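PDB 3Q9T: choline dehydrogenase and related flavoproteins from Aspergillus oryzae, which probably oxidises formate as a flavin-dependent oxidase of the glucose-methanol-choline family, with 8-formyl-FAD bound at its catalytic site. Local coordinates for residues L196-D201 with L353-F358; P390-D395 with V419-V424. One frame throughout, in Å; residues are numbered along the deposited sequence.

Contact 1. Residues L196-D201 with L353-F358; sequences LTHCCD and LELVGF
Segments 196-201 and 353-358 pair antiparallel in the large mixed beta-sheet of this GMC flavoprotein and illustrate how one pairing can be firm at one end and partly bridged by water at the other. The firm end centres on the hydrogen-bonded pair Thr197 and Val356. Thr197 N donates to Val356 O at 2.8 Å and Val356 N donates to Thr197 O at 3.0 Å, both nearly straight (165°) and in the carbonyl plane. The flanking pairs, Leu196 with Gly357 and His198 with Leu355, are non-hydrogen-bonded, and their three side chains lie on the face away from Thr197 and Val356. Leu196, its CG anti to the backbone N, lays CD1 3.8 Å from Gly357 N, where glycine puts no side chain in its way. Leu355 and His198 run alongside each other, and Leu355 CD2 stands over the middle of the imidazole in a CH-pi contact, 3.8 Å from the centroid of the His198 ring and 12° off its normal. A hydrogen bond of His198 ND1 with Glu186 helps fix that ring. Helix 167-179 packs on the two leucines. On the reverse face Thr197 CG2 meets the edge of the Phe358 ring, 4.0 Å from Phe358 CE1, while Thr197 OG1 bonds to Ile185 O.

Past His198 the first strand is interrupted at Cys199 and the pairing loosens. Cys199 N reaches Glu354 O by a weak bond of 3.3 Å, and a water donates to both Cys199 O and Glu354 O. A second water sits between the Asp201 carboxylate and Leu353 O. Leu353 lies against Thr100, an FAD-binding residue, its side chain about 6 Å from the cofactor. The thiol, held in the crowded position between its own backbone N and carbonyl carbon, places Cys199 SG 3.4 Å from Leu353 O.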
loop_
_atom_site.group_PDB
_atom_site.type_symbol
_atom_site.label_atom_id
_atom_site.label_comp_id
_atom_site.label_asym_id
_atom_site.label_seq_id
_atom_site.Cartn_x
_atom_site.Cartn_y
_atom_site.Cartn_z
ATOM N N LEU A 196 -25.499 18.640 -14.882
ATOM C CA LEU A 196 -25.854 18.315 -13.512
ATOM C C LEU A 196 -27.294 17.812 -13.468
ATOM O O LEU A 196 -28.195 18.463 -13.993
ATOM C CB LEU A 196 -25.715 19.551 -12.632
ATOM C CG LEU A 196 -25.945 19.306 -11.144
ATOM C CD1 LEU A 196 -24.756 18.551 -10.527
ATOM C CD2 LEU A 196 -26.186 20.630 -10.431
ATOM N N THR A 197 -27.503 16.655 -12.835
ATOM C CA THR A 197 -28.801 15.996 -12.848
ATOM C C THR A 197 -29.280 15.597 -11.450
ATOM O O THR A 197 -28.475 15.429 -10.531
ATOM C CB THR A 197 -28.765 14.732 -13.751
ATOM O OG1 THR A 197 -30.102 14.273 -14.013
ATOM C CG2 THR A 197 -27.961 13.619 -13.100
ATOM N N HIS A 198 -30.592 15.452 -11.293
ATOM C CA HIS A 198 -31.147 14.843 -10.091
ATOM C C HIS A 198 -31.171 13.325 -10.308
ATOM O O HIS A 198 -31.983 12.809 -11.094
ATOM C CB HIS A 198 -32.563 15.355 -9.811
ATOM C CG HIS A 198 -32.613 16.738 -9.240
ATOM N ND1 HIS A 198 -32.704 17.866 -10.028
ATOM C CD2 HIS A 198 -32.603 17.172 -7.958
ATOM C CE1 HIS A 198 -32.738 18.935 -9.257
ATOM N NE2 HIS A 198 -32.667 18.544 -7.997
ATOM N N CYS A 199 -30.275 12.615 -9.626
ATOM C CA CYS A 199 -30.075 11.184 -9.882
ATOM C C CYS A 199 -31.222 10.323 -9.391
ATOM O O CYS A 199 -31.914 10.669 -8.425
ATOM C CB CYS A 199 -28.764 10.681 -9.253
ATOM S SG CYS A 199 -28.638 10.885 -7.476
ATOM N N CYS A 200 -31.420 9.197 -10.066
ATOM C CA CYS A 200 -32.325 8.170 -9.570
ATOM C C CYS A 200 -31.565 7.128 -8.769
ATOM O O CYS A 200 -30.349 7.043 -8.846
ATOM C CB CYS A 200 -33.074 7.498 -10.715
ATOM S SG CYS A 200 -34.188 8.611 -11.570
ATOM N N ASP A 201 -32.297 6.321 -8.019
ATOM C CA ASP A 201 -31.676 5.444 -7.063
ATOM C C ASP A 201 -32.435 4.148 -6.916
ATOM O O ASP A 201 -33.644 4.107 -7.122
ATOM C CB ASP A 201 -31.621 6.139 -5.713
ATOM C CG ASP A 201 -30.560 7.197 -5.660
ATOM O OD1 ASP A 201 -30.902 8.395 -5.756
ATOM O OD2 ASP A 201 -29.374 6.819 -5.534
ATOM N N LEU A 353 -26.859 11.064 -1.732
ATOM C CA LEU A 353 -26.356 11.604 -2.977
ATOM C C LEU A 353 -27.590 11.995 -3.777
ATOM O O LEU A 353 -28.393 11.126 -4.095
ATOM C CB LEU A 353 -25.584 10.520 -3.727
ATOM C CG LEU A 353 -24.463 10.898 -4.703
ATOM C CD1 LEU A 353 -24.180 9.762 -5.688
ATOM C CD2 LEU A 353 -24.705 12.223 -5.428
ATOM N N GLU A 354 -27.748 13.280 -4.105
ATOM C CA GLU A 354 -28.990 13.748 -4.754
ATOM C C GLU A 354 -28.750 14.480 -6.061
ATOM O O GLU A 354 -29.603 14.462 -6.954
ATOM C CB GLU A 354 -29.801 14.642 -3.813
ATOM C CG GLU A 354 -30.226 13.935 -2.525
ATOM C CD GLU A 354 -30.862 14.871 -1.520
ATOM O OE1 GLU A 354 -30.567 16.086 -1.611
ATOM O OE2 GLU A 354 -31.651 14.402 -0.655
ATOM N N LEU A 355 -27.606 15.153 -6.139
ATOM C CA LEU A 355 -27.169 15.812 -7.352
ATOM C C LEU A 355 -25.872 15.177 -7.827
ATOM O O LEU A 355 -24.931 14.959 -7.040
ATOM C CB LEU A 355 -26.965 17.313 -7.117
ATOM C CG LEU A 355 -28.259 18.094 -6.918
ATOM C CD1 LEU A 355 -28.002 19.412 -6.217
ATOM C CD2 LEU A 355 -28.999 18.294 -8.252
ATOM N N VAL A 356 -25.822 14.913 -9.123
ATOM C CA VAL A 356 -24.687 14.261 -9.744
ATOM C C VAL A 356 -24.351 14.976 -11.045
ATOM O O VAL A 356 -25.256 15.286 -11.845
ATOM C CB VAL A 356 -25.006 12.761 -10.046
ATOM C CG1 VAL A 356 -23.924 12.143 -10.914
ATOM C CG2 VAL A 356 -25.213 11.977 -8.751
ATOM N N GLY A 357 -23.058 15.213 -11.275
ATOM C CA GLY A 357 -22.620 15.943 -12.456
ATOM C C GLY A 357 -21.827 15.144 -13.483
ATOM O O GLY A 357 -20.939 14.359 -13.147
ATOM N N PHE A 358 -22.138 15.352 -14.755
ATOM C CA PHE A 358 -21.426 14.656 -15.826
ATOM C C PHE A 358 -20.808 15.638 -16.827
ATOM O O PHE A 358 -21.310 15.815 -17.933
ATOM C CB PHE A 358 -22.357 13.660 -16.528
ATOM C CG PHE A 358 -22.879 12.574 -15.619
ATOM C CD1 PHE A 358 -24.129 12.674 -15.043
ATOM C CD2 PHE A 358 -22.102 11.455 -15.332
ATOM C CE1 PHE A 358 -24.602 11.668 -14.211
ATOM C CE2 PHE A 358 -22.570 10.451 -14.514
ATOM C CZ PHE A 358 -23.818 10.560 -13.948
HETATM O O HOH W 1 -31.958 13.275 -7.253
HETATM O O HOH W 2 -27.391 8.356 -5.527
#

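Contact 2. Residues P390-D395 with V419-V424; sequences PHFELD and VVVDLV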
loop_
_atom_site.group_PDB
_atom_site.type_symbol
_atom_site.label_atom_id
_atom_site.label_comp_id
_atom_site.label_asym_id
_atom_site.label_seq_id
_atom_site.Cartn_x
_atom_site.Cartn_y
_atom_site.Cartn_z
ATOM N N PRO A 390 -19.050 12.083 -21.330
ATOM C CA PRO A 390 -18.520 12.879 -20.221
ATOM C C PRO A 390 -17.062 12.514 -19.977
ATOM O O PRO A 390 -16.596 11.482 -20.465
ATOM C CB PRO A 390 -19.338 12.398 -19.018
ATOM C CG PRO A 390 -20.564 11.774 -19.598
ATOM C CD PRO A 390 -20.156 11.207 -20.915
ATOM N N HIS A 391 -16.352 13.355 -19.238
ATOM C CA HIS A 391 -15.056 12.974 -18.685
ATOM C C HIS A 391 -15.190 12.478 -17.246
ATOM O O HIS A 391 -14.433 11.604 -16.808
ATOM C CB HIS A 391 -14.086 14.150 -18.746
ATOM C CG HIS A 391 -13.642 14.483 -20.129
ATOM N ND1 HIS A 391 -13.542 15.778 -20.588
ATOM C CD2 HIS A 391 -13.270 13.686 -21.159
ATOM C CE1 HIS A 391 -13.113 15.768 -21.839
ATOM N NE2 HIS A 391 -12.949 14.511 -22.212
ATOM N N PHE A 392 -16.152 13.029 -16.509
ATOM C CA PHE A 392 -16.312 12.675 -15.100
ATOM C C PHE A 392 -17.745 12.425 -14.702
ATOM O O PHE A 392 -18.670 12.919 -15.337
ATOM C CB PHE A 392 -15.738 13.760 -14.190
ATOM C CG PHE A 392 -14.248 13.868 -14.261
ATOM C CD1 PHE A 392 -13.452 13.215 -13.326
ATOM C CD2 PHE A 392 -13.638 14.596 -15.287
ATOM C CE1 PHE A 392 -12.061 13.299 -13.407
ATOM C CE2 PHE A 392 -12.255 14.688 -15.375
ATOM C CZ PHE A 392 -11.460 14.034 -14.438
ATOM N N GLU A 393 -17.905 11.618 -13.656
ATOM C CA GLU A 393 -19.104 11.673 -12.831
ATOM C C GLU A 393 -18.666 12.331 -11.540
ATOM O O GLU A 393 -17.734 11.860 -10.875
ATOM C CB GLU A 393 -19.700 10.289 -12.545
ATOM C CG GLU A 393 -20.686 10.309 -11.373
ATOM C CD GLU A 393 -21.511 9.023 -11.227
ATOM O OE1 GLU A 393 -22.226 8.889 -10.205
ATOM O OE2 GLU A 393 -21.468 8.154 -12.127
ATOM N N LEU A 394 -19.310 13.444 -11.214
ATOM C CA LEU A 394 -19.057 14.145 -9.965
ATOM C C LEU A 394 -20.207 13.927 -8.994
ATOM O O LEU A 394 -21.309 14.458 -9.179
ATOM C CB LEU A 394 -18.864 15.633 -10.227
ATOM C CG LEU A 394 -17.741 15.914 -11.208
ATOM C CD1 LEU A 394 -17.630 17.429 -11.512
ATOM C CD2 LEU A 394 -16.441 15.341 -10.647
ATOM N N ASP A 395 -19.952 13.120 -7.972
ATOM C CA ASP A 395 -20.938 12.846 -6.948
ATOM C C ASP A 395 -20.762 13.782 -5.786
ATOM O O ASP A 395 -19.695 13.830 -5.171
ATOM C CB ASP A 395 -20.832 11.395 -6.464
ATOM C CG ASP A 395 -20.935 10.411 -7.605
ATOM O OD1 ASP A 395 -21.870 10.562 -8.439
ATOM O OD2 ASP A 395 -20.063 9.515 -7.683
ATOM N N VAL A 419 -16.968 15.158 -2.131
ATOM C CA VAL A 419 -17.050 15.169 -3.588
ATOM C C VAL A 419 -16.275 13.986 -4.142
ATOM O O VAL A 419 -15.067 13.865 -3.925
ATOM C CB VAL A 419 -16.437 16.457 -4.204
ATOM C CG1 VAL A 419 -16.459 16.384 -5.721
ATOM C CG2 VAL A 419 -17.164 17.688 -3.722
ATOM N N VAL A 420 -16.963 13.106 -4.858
ATOM C CA VAL A 420 -16.295 11.973 -5.465
ATOM C C VAL A 420 -15.934 12.324 -6.917
ATOM O O VAL A 420 -16.811 12.459 -7.774
ATOM C CB VAL A 420 -17.172 10.700 -5.391
ATOM C CG1 VAL A 420 -16.410 9.513 -5.907
ATOM C CG2 VAL A 420 -17.616 10.446 -3.953
ATOM N N VAL A 421 -14.647 12.515 -7.178
ATOM C CA VAL A 421 -14.204 12.815 -8.536
ATOM C C VAL A 421 -13.852 11.503 -9.247
ATOM O O VAL A 421 -12.786 10.895 -9.045
ATOM C CB VAL A 421 -13.060 13.860 -8.567
ATOM C CG1 VAL A 421 -12.788 14.312 -9.986
ATOM C CG2 VAL A 421 -13.445 15.059 -7.736
ATOM N N ASP A 422 -14.810 11.048 -10.041
ATOM C CA ASP A 422 -14.756 9.748 -10.677
ATOM C C ASP A 422 -14.376 9.908 -12.158
ATOM O O ASP A 422 -15.161 10.438 -12.942
ATOM C CB ASP A 422 -16.139 9.116 -10.531
ATOM C CG ASP A 422 -16.254 7.769 -11.198
ATOM O OD1 ASP A 422 -15.422 7.450 -12.080
ATOM O OD2 ASP A 422 -17.209 7.034 -10.855
ATOM N N LEU A 423 -13.176 9.463 -12.533
ATOM C CA LEU A 423 -12.737 9.522 -13.945
ATOM C C LEU A 423 -13.446 8.379 -14.662
ATOM O O LEU A 423 -13.170 7.185 -14.444
ATOM C CB LEU A 423 -11.233 9.346 -14.054
ATOM C CG LEU A 423 -10.386 9.871 -15.213
ATOM C CD1 LEU A 423 -9.282 8.856 -15.495
ATOM C CD2 LEU A 423 -11.178 10.181 -16.478
ATOM N N VAL A 424 -14.380 8.748 -15.514
ATOM C CA VAL A 424 -15.367 7.810 -16.000
ATOM C C VAL A 424 -14.924 7.228 -17.359
ATOM O O VAL A 424 -15.329 6.132 -17.761
ATOM C CB VAL A 424 -16.717 8.576 -16.013
ATOM C CG1 VAL A 424 -17.334 8.598 -17.367
ATOM C CG2 VAL A 424 -17.638 8.081 -14.894
HETATM O O HOH W 3 -18.739 7.619 -8.937
#
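Phe392 and Val421 cross obliquely on the apolar face of the antiparallel pairing between segments 390-395 and 419-424, neighbours in the large mixed sheet and a clear case of a pairing whose two faces differ in character. Val421, with CG1 anti to the backbone N (chi1 -171°), sets that methyl 3.6 Å from Phe392 CD1 and close to CE1 as well, so the methyl meets the CD1-CE1 bond of the ring obliquely. Leu394 comes at the same methyl from further along its strand, lying alongside Val421 and pointing the same way, with Leu394 CD2 3.9 Å from Val421 CG1. Leu423 CB touches the ring beyond CD1, at Phe392 CE1. Helix 454-473 packs on Leu394, and Phe312 of strand 308-316 on Val421.

Five backbone hydrogen bonds hold the segments in register. The shortest runs 2.8 Å from Val420 N to Asp395 O. At the far end Val424 N approaches His391 O from 30° above the carbonyl plane, and Val424 CG2 packs 3.8 Å from Glu393 CB.

The other face carries three acids beside Val420. Glu393, CG anti to its N (chi1 163°) and extended beyond, brings OE1 to 2.5 Å from Asp395 OD1. Asp422, also anti, stands across from it, with Asp422 OD2 4.6 Å from Glu393 OE2. A water bridges the two aspartates, donating at 2.6 Å to Asp395 OD2 and at 2.5 Å to Asp422 OD2. Arg553 meets this cluster twice: its NH2 forms a salt bridge with Asp395 OD2, and its backbone N donates to Glu393 OE2. Three buried carboxyl groups so close together would probably raise one another's proton affinity, and the Glu393-Asp395 spacing suggests that one of that pair holds a proton, with the guanidinium of Arg553 probably offsetting part of the remaining charge.

How the contacts relate
Contacts 1 and 2 lie in one mixed sheet with their centres 11 Å apart. Both segments of contact 1 precede those of contact 2 in the sequence, and the strands stand in the order 195-204, 353-358, 392-397, 415-423, each antiparallel to the next. The middle two join the contacts: Gly357 O and Leu394 N are 2.7 Å apart, a probable hydrogen bond, and Phe358 CE2 packs 3.5 Å from Glu393 CB. Leu353 and Val356 border the acid Asp395. The side chains of Leu353 and Glu393 come within about 6 and 7 Å of the flavin cofactor, so these four adjacent strands probably form part of the wall beside the cofactor.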